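Local coordinates for protein pectinesterase (Sitophilus oryzae, PDB 4PMH) that hydrolyses the methyl esters of pectin, releasing methanol, and probably helps the weevil digest plant cell walls, at residues 41-46 against 68-73; 105-110 against 118-123; 289-294 against 352-357. All blocks are in the same frame, centred on the assembly; numbering follows the deposited sequence.

In the fold
The three contacts follow the length of the parallel beta-helix. Contacts 1 and 3 involve the two outermost strands of the same long parallel sheet, 42-44 and 355-359, on opposite sides of the chain's centre, with their centres about 41 Å apart. Contact 1 is partly buried and is the one written in backbone hydrogen bonds, since neighbouring strands meet. Contact 2, where the end of strand 101-105 and the loop after it meet helix 113-120, is mostly buried and purely apolar, although Leu119 is exposed. Contact 3, also buried, joins the end of strand 286-290 and the loop after it to strand 355-359, chiefly through the Phe356 ring; 289-294 carries the probable substrate-binding residues Arg290 and Trp292.

Contact 1. Residues 41-46 against 68-73; sequences DYTVGN and YIKINA
Asp41 and Tyr68 are joined by both backbone and side chain. Tyr68 N donates to Asp41 OD2 at 2.9 Å, using the anti lone pair of that oxygen; OD2 also lies at the edge of the Tyr68 ring, in its plane. Tyr68 O accepts from two backbone donors, Asp41 N and Tyr42 N. The parallel ladder continues with Lys70 N to Tyr42 O (2.9 Å), Val44 N to Lys70 O (2.8 Å) and Asn72 N to Val44 O (3.1 Å). Apolar contacts occupy the face carrying Tyr42, Val44, Ile69 and Ile71, which helix 51-61 covers: Val44 CG2 lies 4.3 Å from Ile71 CG1, and Tyr42 CD2 is 4.1 Å from Ile69 CG1. On the other face Thr43 and Lys70 lie side by side. A bend at chi3 of Lys70 (74°) brings its CE to 3.8 Å from Thr43 CG2. At the end of the strand a type II turn runs from Thr43 to Asn46 through Gly45, where a CB would collide with Asn72 ND2 and also press on the carbonyl O of Val44. The chemistry is that of a beta-alpha-beta unit: backbone bonds join the edge strand to its neighbour, and greasy residues meet the connecting helix.

Contact 2. Residues 105-110 against 118-123; sequences LNMPAQ and SLVGSL
Leu105 and Leu119 reach toward each other tip to tip, with Leu105 CD2 and Leu119 CD2 3.8 Å apart. Leu119, on helix 113-120, has CG anti to its backbone N (chi1 -166°), and its CD2 is the methyl that meets both partners from the other segment. Besides Leu105 it touches Met107, whose SD lies 3.7 Å from Leu119 CD2, the two side chains crossing at a slant. Met107 is extended through its first two torsions, chi2 of 168° carrying the sulfur out to this methyl; the bend at chi3 then turns CE away from Leu119, which makes sulfur the touching atom. Val120 adds two longer contacts: its CG1 is 4.2 Å from Leu105 CD1 and 4.4 Å from Met107 SD. Polar groups elsewhere also hold the loop, Met107 O accepting from Asn168 ND2 and Gln110 NE2 bonding to OE1 of Gln177, a probable substrate-binding residue. Between the two segments the end of helix 113-120, through Leu119 and Val120, meets Leu105 and Met107 by methyl and thioether contacts, with no polar bond. Leu105, Met107 and Val120 are buried while Leu119 stays exposed, so the burial of apolar surface is partial on that side.

Contact 3. Residues 289-294 against 352-357; sequences GRAWDS and NYNRFW
Gly289 faces Phe356 and Ala291 faces Asn354 at CA separations of 7.9 and 7.6 Å, with the backbones running counter to each other and no hydrogen bond between them. Phe356 CG lies anti to its carbonyl carbon, beside the backbone N (chi1 -55°), and the ring beyond it bridges the interval. Its CZ lies 3.5 Å from Ala291 N, which sits at the ring edge in the ring plane, and 3.6 Å from Arg290 C, meeting their shared peptide. Ala291 CB is 4.0 Å from the same CZ and also takes a contact from Asn354 ND2 at 3.7 Å. Asn354 CB lies 4.1 Å above one face of the Phe356 ring, offset toward the rim, while Asn354 OD1 accepts from Ser339 N. An alanine in place of Phe356 would probably open a gap beside the Arg290-Ala291 peptide and leave Ala291 CB without its ring neighbour. The Arg290 side chain heads the other way, to a salt bridge between its NH2 and OD2 of Asp226, the probable nucleophile. The ring thus backs the segment of Arg290 and Trp292, both probably substrate-binding, and joins two sheets inside the parallel beta-helix, next to the probable pectin methylesterase active site.

Contact 1. Residues 41-46 against 68-73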
ATOM      1  N   ASP A  41     -11.281   3.763  24.081  1.00 19.00           N
ATOM      2  CA  ASP A  41     -10.442   4.277  25.157  1.00 17.68           C
ATOM      3  C   ASP A  41     -10.192   5.773  24.971  1.00 16.73           C
ATOM      4  O   ASP A  41     -10.156   6.516  25.937  1.00 16.83           O
ATOM      5  CB  ASP A  41      -9.100   3.522  25.183  1.00 17.15           C
ATOM      6  CG  ASP A  41      -9.266   2.049  25.543  1.00 17.35           C
ATOM      7  OD1 ASP A  41      -9.726   1.753  26.656  1.00 17.85           O
ATOM      8  OD2 ASP A  41      -8.935   1.182  24.714  1.00 17.80           O
ATOM      9  N   TYR A  42      -9.990   6.186  23.726  1.00 15.51           N
ATOM     10  CA  TYR A  42      -9.819   7.588  23.343  1.00 15.07           C
ATOM     11  C   TYR A  42     -10.708   7.880  22.157  1.00 14.17           C
ATOM     12  O   TYR A  42     -10.703   7.119  21.184  1.00 14.76           O
ATOM     13  CB  TYR A  42      -8.368   7.822  22.961  1.00 15.06           C
ATOM     14  CG  TYR A  42      -7.436   7.258  23.999  1.00 15.40           C
ATOM     15  CD1 TYR A  42      -7.118   7.988  25.140  1.00 15.27           C
ATOM     16  CD2 TYR A  42      -6.896   5.987  23.862  1.00 15.27           C
ATOM     17  CE1 TYR A  42      -6.278   7.470  26.110  1.00 15.55           C
ATOM     18  CE2 TYR A  42      -6.068   5.474  24.824  1.00 16.24           C
ATOM     19  CZ  TYR A  42      -5.757   6.217  25.945  1.00 15.92           C
ATOM     20  OH  TYR A  42      -4.921   5.714  26.905  1.00 17.28           O
ATOM     21  N   THR A  43     -11.472   8.969  22.217  1.00 13.45           N
ATOM     22  CA  THR A  43     -12.441   9.303  21.169  1.00 12.68           C
ATOM     23  C   THR A  43     -12.195  10.706  20.631  1.00 13.00           C
ATOM     24  O   THR A  43     -12.218  11.677  21.388  1.00 12.84           O
ATOM     25  CB  THR A  43     -13.865   9.190  21.703  1.00 12.84           C
ATOM     26  OG1 THR A  43     -14.104   7.830  22.107  1.00 13.84           O
ATOM     27  CG2 THR A  43     -14.873   9.559  20.613  1.00 12.83           C
ATOM     28  N   VAL A  44     -11.928  10.801  19.336  1.00 13.41           N
ATOM     29  CA  VAL A  44     -11.771  12.075  18.677  1.00 14.29           C
ATOM     30  C   VAL A  44     -13.191  12.584  18.446  1.00 14.89           C
ATOM     31  O   VAL A  44     -13.964  11.978  17.685  1.00 15.63           O
ATOM     32  CB  VAL A  44     -11.030  11.945  17.333  1.00 14.53           C
ATOM     33  CG1 VAL A  44     -10.831  13.312  16.696  1.00 14.84           C
ATOM     34  CG2 VAL A  44      -9.683  11.258  17.520  1.00 14.51           C
ATOM     35  N   GLY A  45     -13.541  13.689  19.096  1.00 14.92           N
ATOM     36  CA  GLY A  45     -14.922  14.191  19.100  1.00 15.63           C
ATOM     37  C   GLY A  45     -15.589  14.030  20.464  1.00 16.35           C
ATOM     38  O   GLY A  45     -16.612  14.635  20.708  1.00 16.04           O
ATOM     39  N   ASN A  46     -15.024  13.195  21.338  1.00 17.07           N
ATOM     40  CA  ASN A  46     -15.471  13.075  22.720  1.00 18.26           C
ATOM     41  C   ASN A  46     -14.273  12.874  23.689  1.00 17.84           C
ATOM     42  O   ASN A  46     -14.231  11.916  24.489  1.00 17.29           O
ATOM     43  CB  ASN A  46     -16.500  11.947  22.850  1.00 20.08           C
ATOM     44  CG  ASN A  46     -17.161  11.917  24.224  1.00 22.27           C
ATOM     45  OD1 ASN A  46     -17.310  12.955  24.875  1.00 25.19           O
ATOM     46  ND2 ASN A  46     -17.516  10.725  24.687  1.00 23.21           N
ATOM     47  N   TYR A  68      -7.946   1.450  21.974  1.00 15.11           N
ATOM     48  CA  TYR A  68      -8.899   1.691  20.907  1.00 14.36           C
ATOM     49  C   TYR A  68      -9.194   3.181  20.784  1.00 13.53           C
ATOM     50  O   TYR A  68      -9.698   3.813  21.719  1.00 12.85           O
ATOM     51  CB  TYR A  68     -10.184   0.918  21.169  1.00 14.64           C
ATOM     52  CG  TYR A  68      -9.979  -0.575  21.040  1.00 15.03           C
ATOM     53  CD1 TYR A  68      -9.531  -1.339  22.118  1.00 15.38           C
ATOM     54  CD2 TYR A  68     -10.210  -1.225  19.833  1.00 15.06           C
ATOM     55  CE1 TYR A  68      -9.332  -2.711  21.987  1.00 15.40           C
ATOM     56  CE2 TYR A  68     -10.014  -2.591  19.694  1.00 15.02           C
ATOM     57  CZ  TYR A  68      -9.578  -3.329  20.776  1.00 15.49           C
ATOM     58  OH  TYR A  68      -9.384  -4.692  20.635  1.00 15.80           O
ATOM     59  N   ILE A  69      -8.840   3.711  19.625  1.00 12.75           N
ATOM     60  CA  ILE A  69      -9.051   5.099  19.319  1.00 13.59           C
ATOM     61  C   ILE A  69     -10.181   5.175  18.314  1.00 14.20           C
ATOM     62  O   ILE A  69     -10.015   4.757  17.164  1.00 14.07           O
ATOM     63  CB  ILE A  69      -7.801   5.754  18.706  1.00 13.97           C
ATOM     64  CG1 ILE A  69      -6.710   5.832  19.766  1.00 14.32           C
ATOM     65  CG2 ILE A  69      -8.137   7.145  18.166  1.00 14.03           C
ATOM     66  CD1 ILE A  69      -5.307   5.951  19.240  1.00 15.02           C
ATOM     67  N   LYS A  70     -11.319   5.717  18.750  1.00 13.88           N
ATOM     68  CA  LYS A  70     -12.460   5.923  17.884  1.00 15.10           C
ATOM     69  C   LYS A  70     -12.448   7.322  17.292  1.00 14.60           C
ATOM     70  O   LYS A  70     -12.316   8.304  18.023  1.00 13.70           O
ATOM     71  CB  LYS A  70     -13.737   5.723  18.663  1.00 16.59           C
ATOM     72  CG  LYS A  70     -14.967   5.900  17.812  1.00 18.77           C
ATOM     73  CD  LYS A  70     -16.209   5.414  18.548  1.00 21.14           C
ATOM     74  CE  LYS A  70     -16.623   6.372  19.636  1.00 24.07           C
ATOM     75  NZ  LYS A  70     -18.027   6.088  20.066  1.00 26.84           N
ATOM     76  N   ILE A  71     -12.593   7.412  15.974  1.00 13.64           N
ATOM     77  CA  ILE A  71     -12.698   8.712  15.311  1.00 13.55           C
ATOM     78  C   ILE A  71     -14.135   8.950  14.875  1.00 14.03           C
ATOM     79  O   ILE A  71     -14.631   8.319  13.930  1.00 14.38           O
ATOM     80  CB  ILE A  71     -11.779   8.809  14.067  1.00 12.65           C
ATOM     81  CG1 ILE A  71     -10.333   8.411  14.431  1.00 12.60           C
ATOM     82  CG2 ILE A  71     -11.864  10.212  13.457  1.00 13.04           C
ATOM     83  CD1 ILE A  71      -9.318   8.492  13.296  1.00 12.28           C
ATOM     84  N   ASN A  72     -14.806   9.886  15.532  1.00 14.52           N
ATOM     85  CA  ASN A  72     -16.168  10.201  15.156  1.00 14.97           C
ATOM     86  C   ASN A  72     -16.247  10.564  13.687  1.00 14.90           C
ATOM     87  O   ASN A  72     -15.324  11.181  13.138  1.00 14.15           O
ATOM     88  CB  ASN A  72     -16.721  11.345  16.001  1.00 15.47           C
ATOM     89  CG  ASN A  72     -17.200  10.889  17.364  1.00 16.09           C
ATOM     90  OD1 ASN A  72     -17.247   9.699  17.659  1.00 17.39           O
ATOM     91  ND2 ASN A  72     -17.583  11.842  18.195  1.00 17.20           N
ATOM     92  N   ALA A  73     -17.371  10.186  13.076  1.00 15.17           N
ATOM     93  CA  ALA A  73     -17.645  10.462  11.686  1.00 14.78           C
ATOM     94  C   ALA A  73     -17.398  11.930  11.372  1.00 14.29           C
ATOM     95  O   ALA A  73     -17.735  12.804  12.168  1.00 14.48           O
ATOM     96  CB  ALA A  73     -19.089  10.098  11.369  1.00 15.49           C
TER

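Contact 2. Residues 105-110 against 118-123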
ATOM      1  N   LEU A 105      -5.857  15.167   2.843  1.00 14.47           N
ATOM      2  CA  LEU A 105      -5.073  16.366   2.536  1.00 15.27           C
ATOM      3  C   LEU A 105      -4.664  16.327   1.076  1.00 15.36           C
ATOM      4  O   LEU A 105      -4.635  15.251   0.488  1.00 14.61           O
ATOM      5  CB  LEU A 105      -3.813  16.409   3.399  1.00 15.59           C
ATOM      6  CG  LEU A 105      -3.951  16.771   4.869  1.00 15.92           C
ATOM      7  CD1 LEU A 105      -2.651  16.508   5.599  1.00 16.07           C
ATOM      8  CD2 LEU A 105      -4.361  18.227   5.017  1.00 16.18           C
ATOM      9  N   ASN A 106      -4.396  17.501   0.493  1.00 15.33           N
ATOM     10  CA  ASN A 106      -3.773  17.631  -0.843  1.00 15.93           C
ATOM     11  C   ASN A 106      -2.315  17.981  -0.567  1.00 16.26           C
ATOM     12  O   ASN A 106      -1.969  19.148  -0.363  1.00 14.82           O
ATOM     13  CB  ASN A 106      -4.457  18.744  -1.660  1.00 16.89           C
ATOM     14  CG  ASN A 106      -3.895  18.906  -3.078  1.00 17.76           C
ATOM     15  OD1 ASN A 106      -2.791  18.473  -3.405  1.00 15.96           O
ATOM     16  ND2 ASN A 106      -4.662  19.597  -3.919  1.00 19.67           N
ATOM     17  N   MET A 107      -1.467  16.961  -0.519  1.00 16.37           N
ATOM     18  CA  MET A 107      -0.108  17.128  -0.027  1.00 16.15           C
ATOM     19  C   MET A 107       0.825  16.213  -0.786  1.00 16.03           C
ATOM     20  O   MET A 107       1.179  15.129  -0.299  1.00 16.39           O
ATOM     21  CB  MET A 107      -0.039  16.837   1.477  1.00 16.68           C
ATOM     22  CG  MET A 107       1.284  17.267   2.119  1.00 17.16           C
ATOM     23  SD  MET A 107       1.245  17.233   3.926  1.00 18.30           S
ATOM     24  CE  MET A 107       1.375  15.481   4.257  1.00 17.94           C
ATOM     25  N   PRO A 108       1.230  16.639  -1.992  1.00 15.79           N
ATOM     26  CA  PRO A 108       2.177  15.841  -2.773  1.00 15.54           C
ATOM     27  C   PRO A 108       3.613  15.854  -2.232  1.00 14.66           C
ATOM     28  O   PRO A 108       3.956  16.657  -1.360  1.00 13.58           O
ATOM     29  CB  PRO A 108       2.126  16.503  -4.160  1.00 16.09           C
ATOM     30  CG  PRO A 108       1.812  17.945  -3.871  1.00 15.86           C
ATOM     31  CD  PRO A 108       0.867  17.899  -2.677  1.00 16.13           C
ATOM     32  N   ALA A 109       4.438  14.956  -2.762  1.00 14.59           N
ATOM     33  CA  ALA A 109       5.880  14.944  -2.461  1.00 14.83           C
ATOM     34  C   ALA A 109       6.523  16.295  -2.787  1.00 15.30           C
ATOM     35  O   ALA A 109       7.534  16.669  -2.180  1.00 14.67           O
ATOM     36  CB  ALA A 109       6.583  13.864  -3.250  1.00 14.66           C
ATOM     37  N   GLN A 110       5.930  17.005  -3.744  1.00 15.91           N
ATOM     38  CA  GLN A 110       6.482  18.268  -4.239  1.00 17.09           C
ATOM     39  C   GLN A 110       6.186  19.440  -3.304  1.00 17.70           C
ATOM     40  O   GLN A 110       6.691  20.550  -3.510  1.00 17.81           O
ATOM     41  CB  GLN A 110       5.957  18.524  -5.662  1.00 18.39           C
ATOM     42  CG  GLN A 110       6.546  17.603  -6.741  1.00 18.91           C
ATOM     43  CD  GLN A 110       6.114  16.133  -6.654  1.00 20.04           C
ATOM     44  OE1 GLN A 110       5.019  15.792  -6.171  1.00 19.21           O
ATOM     45  NE2 GLN A 110       6.970  15.254  -7.164  1.00 21.30           N
ATOM     46  N   SER A 118       2.977  24.936   7.514  1.00 22.37           N
ATOM     47  CA  SER A 118       1.718  25.677   7.614  1.00 23.51           C
ATOM     48  C   SER A 118       0.550  24.729   7.691  1.00 23.04           C
ATOM     49  O   SER A 118      -0.373  24.943   8.467  1.00 22.78           O
ATOM     50  CB  SER A 118       1.517  26.627   6.434  1.00 25.18           C
ATOM     51  OG  SER A 118       2.469  27.668   6.492  1.00 27.72           O
ATOM     52  N   LEU A 119       0.601  23.670   6.895  1.00 22.21           N
ATOM     53  CA  LEU A 119      -0.505  22.742   6.823  1.00 23.28           C
ATOM     54  C   LEU A 119      -0.658  21.874   8.084  1.00 21.05           C
ATOM     55  O   LEU A 119      -1.774  21.687   8.567  1.00 19.98           O
ATOM     56  CB  LEU A 119      -0.372  21.874   5.567  1.00 24.45           C
ATOM     57  CG  LEU A 119      -1.598  21.070   5.134  1.00 26.83           C
ATOM     58  CD1 LEU A 119      -2.709  21.987   4.635  1.00 27.29           C
ATOM     59  CD2 LEU A 119      -1.213  20.054   4.057  1.00 27.22           C
ATOM     60  N   VAL A 120       0.441  21.345   8.621  1.00 19.67           N
ATOM     61  CA  VAL A 120       0.340  20.364   9.738  1.00 19.12           C
ATOM     62  C   VAL A 120       1.068  20.735  11.032  1.00 18.05           C
ATOM     63  O   VAL A 120       0.935  20.032  12.052  1.00 15.44           O
ATOM     64  CB  VAL A 120       0.845  18.978   9.295  1.00 19.68           C
ATOM     65  CG1 VAL A 120       0.151  18.548   8.006  1.00 20.74           C
ATOM     66  CG2 VAL A 120       2.357  18.978   9.124  1.00 19.31           C
ATOM     67  N   GLY A 121       1.815  21.840  11.005  1.00 16.51           N
ATOM     68  CA  GLY A 121       2.709  22.167  12.093  1.00 16.83           C
ATOM     69  C   GLY A 121       2.004  22.312  13.424  1.00 17.26           C
ATOM     70  O   GLY A 121       2.555  21.943  14.474  1.00 17.92           O
ATOM     71  N   SER A 122       0.775  22.827  13.390  1.00 17.56           N
ATOM     72  CA  SER A 122       0.011  23.034  14.611  1.00 18.75           C
ATOM     73  C   SER A 122      -0.452  21.728  15.261  1.00 18.09           C
ATOM     74  O   SER A 122      -1.031  21.753  16.338  1.00 18.62           O
ATOM     75  CB  SER A 122      -1.185  23.964  14.364  1.00 19.87           C
ATOM     76  OG  SER A 122      -2.103  23.417  13.425  1.00 21.92           O
ATOM     77  N   LEU A 123      -0.178  20.592  14.643  1.00 17.88           N
ATOM     78  CA  LEU A 123      -0.492  19.310  15.271  1.00 17.71           C
ATOM     79  C   LEU A 123       0.610  18.830  16.219  1.00 18.12           C
ATOM     80  O   LEU A 123       0.406  17.845  16.945  1.00 17.26           O
ATOM     81  CB  LEU A 123      -0.751  18.246  14.200  1.00 18.12           C
ATOM     82  CG  LEU A 123      -1.995  18.497  13.351  1.00 18.28           C
ATOM     83  CD1 LEU A 123      -1.955  17.623  12.109  1.00 18.69           C
ATOM     84  CD2 LEU A 123      -3.265  18.242  14.160  1.00 18.88           C
TER

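Contact 3. Residues 289-294 against 352-357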
ATOM      1  N   GLY A 289       1.105  -4.352 -13.208  1.00 12.54           N
ATOM      2  CA  GLY A 289       2.280  -4.062 -12.420  1.00 12.49           C
ATOM      3  C   GLY A 289       3.551  -3.745 -13.177  1.00 12.85           C
ATOM      4  O   GLY A 289       3.657  -3.976 -14.394  1.00 12.36           O
ATOM      5  N   ARG A 290       4.496  -3.181 -12.429  1.00 12.70           N
ATOM      6  CA  ARG A 290       5.877  -3.040 -12.850  1.00 13.58           C
ATOM      7  C   ARG A 290       6.778  -3.089 -11.617  1.00 13.33           C
ATOM      8  O   ARG A 290       6.358  -2.777 -10.509  1.00 13.25           O
ATOM      9  CB  ARG A 290       6.101  -1.728 -13.596  1.00 13.58           C
ATOM     10  CG  ARG A 290       5.998  -0.465 -12.755  1.00 13.97           C
ATOM     11  CD  ARG A 290       6.146   0.759 -13.652  1.00 14.63           C
ATOM     12  NE  ARG A 290       5.961   2.007 -12.931  1.00 15.41           N
ATOM     13  CZ  ARG A 290       6.402   3.196 -13.342  1.00 16.98           C
ATOM     14  NH1 ARG A 290       7.026   3.338 -14.505  1.00 17.65           N
ATOM     15  NH2 ARG A 290       6.207   4.263 -12.589  1.00 18.53           N
ATOM     16  N   ALA A 291       8.022  -3.462 -11.827  1.00 12.99           N
ATOM     17  CA  ALA A 291       8.964  -3.547 -10.735  1.00 12.90           C
ATOM     18  C   ALA A 291       9.392  -2.139 -10.353  1.00 12.98           C
ATOM     19  O   ALA A 291       9.716  -1.316 -11.235  1.00 12.19           O
ATOM     20  CB  ALA A 291      10.163  -4.376 -11.148  1.00 12.75           C
ATOM     21  N   TRP A 292       9.323  -1.857  -9.048  1.00 12.78           N
ATOM     22  CA  TRP A 292       9.974  -0.667  -8.491  1.00 13.32           C
ATOM     23  C   TRP A 292      11.379  -1.101  -8.143  1.00 13.05           C
ATOM     24  O   TRP A 292      11.615  -1.802  -7.159  1.00 12.34           O
ATOM     25  CB  TRP A 292       9.239  -0.082  -7.286  1.00 13.25           C
ATOM     26  CG  TRP A 292       9.962   1.123  -6.668  1.00 13.13           C
ATOM     27  CD1 TRP A 292      10.831   1.988  -7.300  1.00 14.08           C
ATOM     28  CD2 TRP A 292       9.854   1.576  -5.318  1.00 13.15           C
ATOM     29  NE1 TRP A 292      11.279   2.955  -6.404  1.00 14.74           N
ATOM     30  CE2 TRP A 292      10.684   2.721  -5.186  1.00 13.70           C
ATOM     31  CE3 TRP A 292       9.127   1.135  -4.203  1.00 12.73           C
ATOM     32  CZ2 TRP A 292      10.816   3.407  -3.980  1.00 13.85           C
ATOM     33  CZ3 TRP A 292       9.268   1.807  -3.009  1.00 12.92           C
ATOM     34  CH2 TRP A 292      10.096   2.935  -2.904  1.00 13.50           C
ATOM     35  N   ASP A 293      12.302  -0.706  -9.010  1.00 13.63           N
ATOM     36  CA  ASP A 293      13.694  -1.090  -8.924  1.00 14.41           C
ATOM     37  C   ASP A 293      14.385   0.001  -8.091  1.00 14.88           C
ATOM     38  O   ASP A 293      15.233   0.759  -8.616  1.00 14.94           O
ATOM     39  CB  ASP A 293      14.308  -1.193 -10.352  1.00 14.13           C
ATOM     40  CG  ASP A 293      14.132  -2.582 -10.989  1.00 14.15           C
ATOM     41  OD1 ASP A 293      13.527  -3.494 -10.350  1.00 13.09           O
ATOM     42  OD2 ASP A 293      14.640  -2.756 -12.124  1.00 13.45           O
ATOM     43  N   SER A 294      13.999   0.105  -6.818  1.00 15.53           N
ATOM     44  CA  SER A 294      14.527   1.175  -5.935  1.00 16.90           C
ATOM     45  C   SER A 294      16.047   1.135  -5.825  1.00 17.35           C
ATOM     46  O   SER A 294      16.645   0.077  -5.621  1.00 17.87           O
ATOM     47  CB  SER A 294      13.917   1.153  -4.524  1.00 17.39           C
ATOM     48  OG  SER A 294      13.725  -0.160  -4.051  1.00 19.92           O
ATOM     49  N   ASN A 352      16.770 -13.321 -12.548  1.00 19.69           N
ATOM     50  CA  ASN A 352      17.010 -12.947 -13.928  1.00 20.12           C
ATOM     51  C   ASN A 352      15.720 -12.661 -14.670  1.00 19.78           C
ATOM     52  O   ASN A 352      15.750 -12.180 -15.804  1.00 20.14           O
ATOM     53  CB  ASN A 352      17.810 -14.038 -14.617  1.00 20.59           C
ATOM     54  CG  ASN A 352      19.129 -14.254 -13.940  1.00 21.66           C
ATOM     55  OD1 ASN A 352      20.044 -13.454 -14.099  1.00 22.36           O
ATOM     56  ND2 ASN A 352      19.213 -15.287 -13.114  1.00 22.53           N
ATOM     57  N   TYR A 353      14.596 -12.970 -14.019  1.00 18.13           N
ATOM     58  CA  TYR A 353      13.281 -12.632 -14.512  1.00 17.69           C
ATOM     59  C   TYR A 353      12.522 -11.890 -13.412  1.00 16.29           C
ATOM     60  O   TYR A 353      12.907 -11.940 -12.237  1.00 14.63           O
ATOM     61  CB  TYR A 353      12.500 -13.902 -14.825  1.00 18.76           C
ATOM     62  CG  TYR A 353      13.133 -14.762 -15.887  1.00 19.20           C
ATOM     63  CD1 TYR A 353      12.820 -14.578 -17.228  1.00 20.19           C
ATOM     64  CD2 TYR A 353      14.029 -15.774 -15.547  1.00 20.34           C
ATOM     65  CE1 TYR A 353      13.399 -15.364 -18.208  1.00 20.97           C
ATOM     66  CE2 TYR A 353      14.612 -16.579 -16.524  1.00 20.69           C
ATOM     67  CZ  TYR A 353      14.299 -16.362 -17.848  1.00 21.26           C
ATOM     68  OH  TYR A 353      14.864 -17.137 -18.832  1.00 22.97           O
ATOM     69  N   ASN A 354      11.429 -11.240 -13.800  1.00 14.96           N
ATOM     70  CA  ASN A 354      10.521 -10.668 -12.835  1.00 13.98           C
ATOM     71  C   ASN A 354       9.805 -11.760 -12.054  1.00 13.95           C
ATOM     72  O   ASN A 354       9.861 -12.942 -12.417  1.00 12.90           O
ATOM     73  CB  ASN A 354       9.546  -9.741 -13.512  1.00 14.33           C
ATOM     74  CG  ASN A 354      10.218  -8.495 -14.015  1.00 15.11           C
ATOM     75  OD1 ASN A 354      10.617  -8.429 -15.183  1.00 15.27           O
ATOM     76  ND2 ASN A 354      10.428  -7.525 -13.118  1.00 14.96           N
ATOM     77  N   ARG A 355       9.170 -11.362 -10.957  1.00 14.03           N
ATOM     78  CA  ARG A 355       8.464 -12.308 -10.089  1.00 14.16           C
ATOM     79  C   ARG A 355       7.010 -11.904  -9.948  1.00 13.37           C
ATOM     80  O   ARG A 355       6.465 -11.821  -8.834  1.00 13.17           O
ATOM     81  CB  ARG A 355       9.122 -12.421  -8.693  1.00 15.31           C
ATOM     82  CG  ARG A 355      10.653 -12.554  -8.669  1.00 16.91           C
ATOM     83  CD  ARG A 355      11.239 -11.776  -7.464  1.00 17.92           C
ATOM     84  NE  ARG A 355      11.178 -12.647  -6.342  1.00 18.51           N
ATOM     85  CZ  ARG A 355      11.324 -12.342  -5.067  1.00 16.48           C
ATOM     86  NH1 ARG A 355      11.563 -11.107  -4.619  1.00 16.51           N
ATOM     87  NH2 ARG A 355      11.215 -13.357  -4.229  1.00 15.72           N
ATOM     88  N   PHE A 356       6.369 -11.675 -11.083  1.00 12.57           N
ATOM     89  CA  PHE A 356       4.956 -11.378 -11.134  1.00 12.40           C
ATOM     90  C   PHE A 356       4.225 -12.590 -11.691  1.00 12.43           C
ATOM     91  O   PHE A 356       4.533 -13.053 -12.783  1.00 12.14           O
ATOM     92  CB  PHE A 356       4.692 -10.178 -12.045  1.00 12.38           C
ATOM     93  CG  PHE A 356       5.457  -8.938 -11.684  1.00 12.44           C
ATOM     94  CD1 PHE A 356       5.792  -8.650 -10.377  1.00 12.68           C
ATOM     95  CD2 PHE A 356       5.828  -8.051 -12.674  1.00 12.51           C
ATOM     96  CE1 PHE A 356       6.483  -7.494 -10.057  1.00 12.89           C
ATOM     97  CE2 PHE A 356       6.527  -6.896 -12.370  1.00 12.75           C
ATOM     98  CZ  PHE A 356       6.855  -6.619 -11.063  1.00 12.89           C
ATOM     99  N   TRP A 357       3.274 -13.119 -10.930  1.00 12.55           N
ATOM    100  CA  TRP A 357       2.604 -14.358 -11.320  1.00 12.54           C
ATOM    101  C   TRP A 357       1.122 -14.319 -11.027  1.00 12.75           C
ATOM    102  O   TRP A 357       0.663 -13.561 -10.187  1.00 12.37           O
ATOM    103  CB  TRP A 357       3.189 -15.567 -10.570  1.00 12.49           C
ATOM    104  CG  TRP A 357       4.686 -15.546 -10.363  1.00 12.33           C
ATOM    105  CD1 TRP A 357       5.360 -15.067  -9.265  1.00 12.50           C
ATOM    106  CD2 TRP A 357       5.673 -16.053 -11.246  1.00 12.42           C
ATOM    107  NE1 TRP A 357       6.707 -15.231  -9.431  1.00 13.17           N
ATOM    108  CE2 TRP A 357       6.934 -15.837 -10.637  1.00 13.04           C
ATOM    109  CE3 TRP A 357       5.627 -16.662 -12.506  1.00 12.41           C
ATOM    110  CZ2 TRP A 357       8.142 -16.201 -11.253  1.00 12.53           C
ATOM    111  CZ3 TRP A 357       6.817 -17.017 -13.110  1.00 12.57           C
ATOM    112  CH2 TRP A 357       8.064 -16.791 -12.470  1.00 12.55           C
TER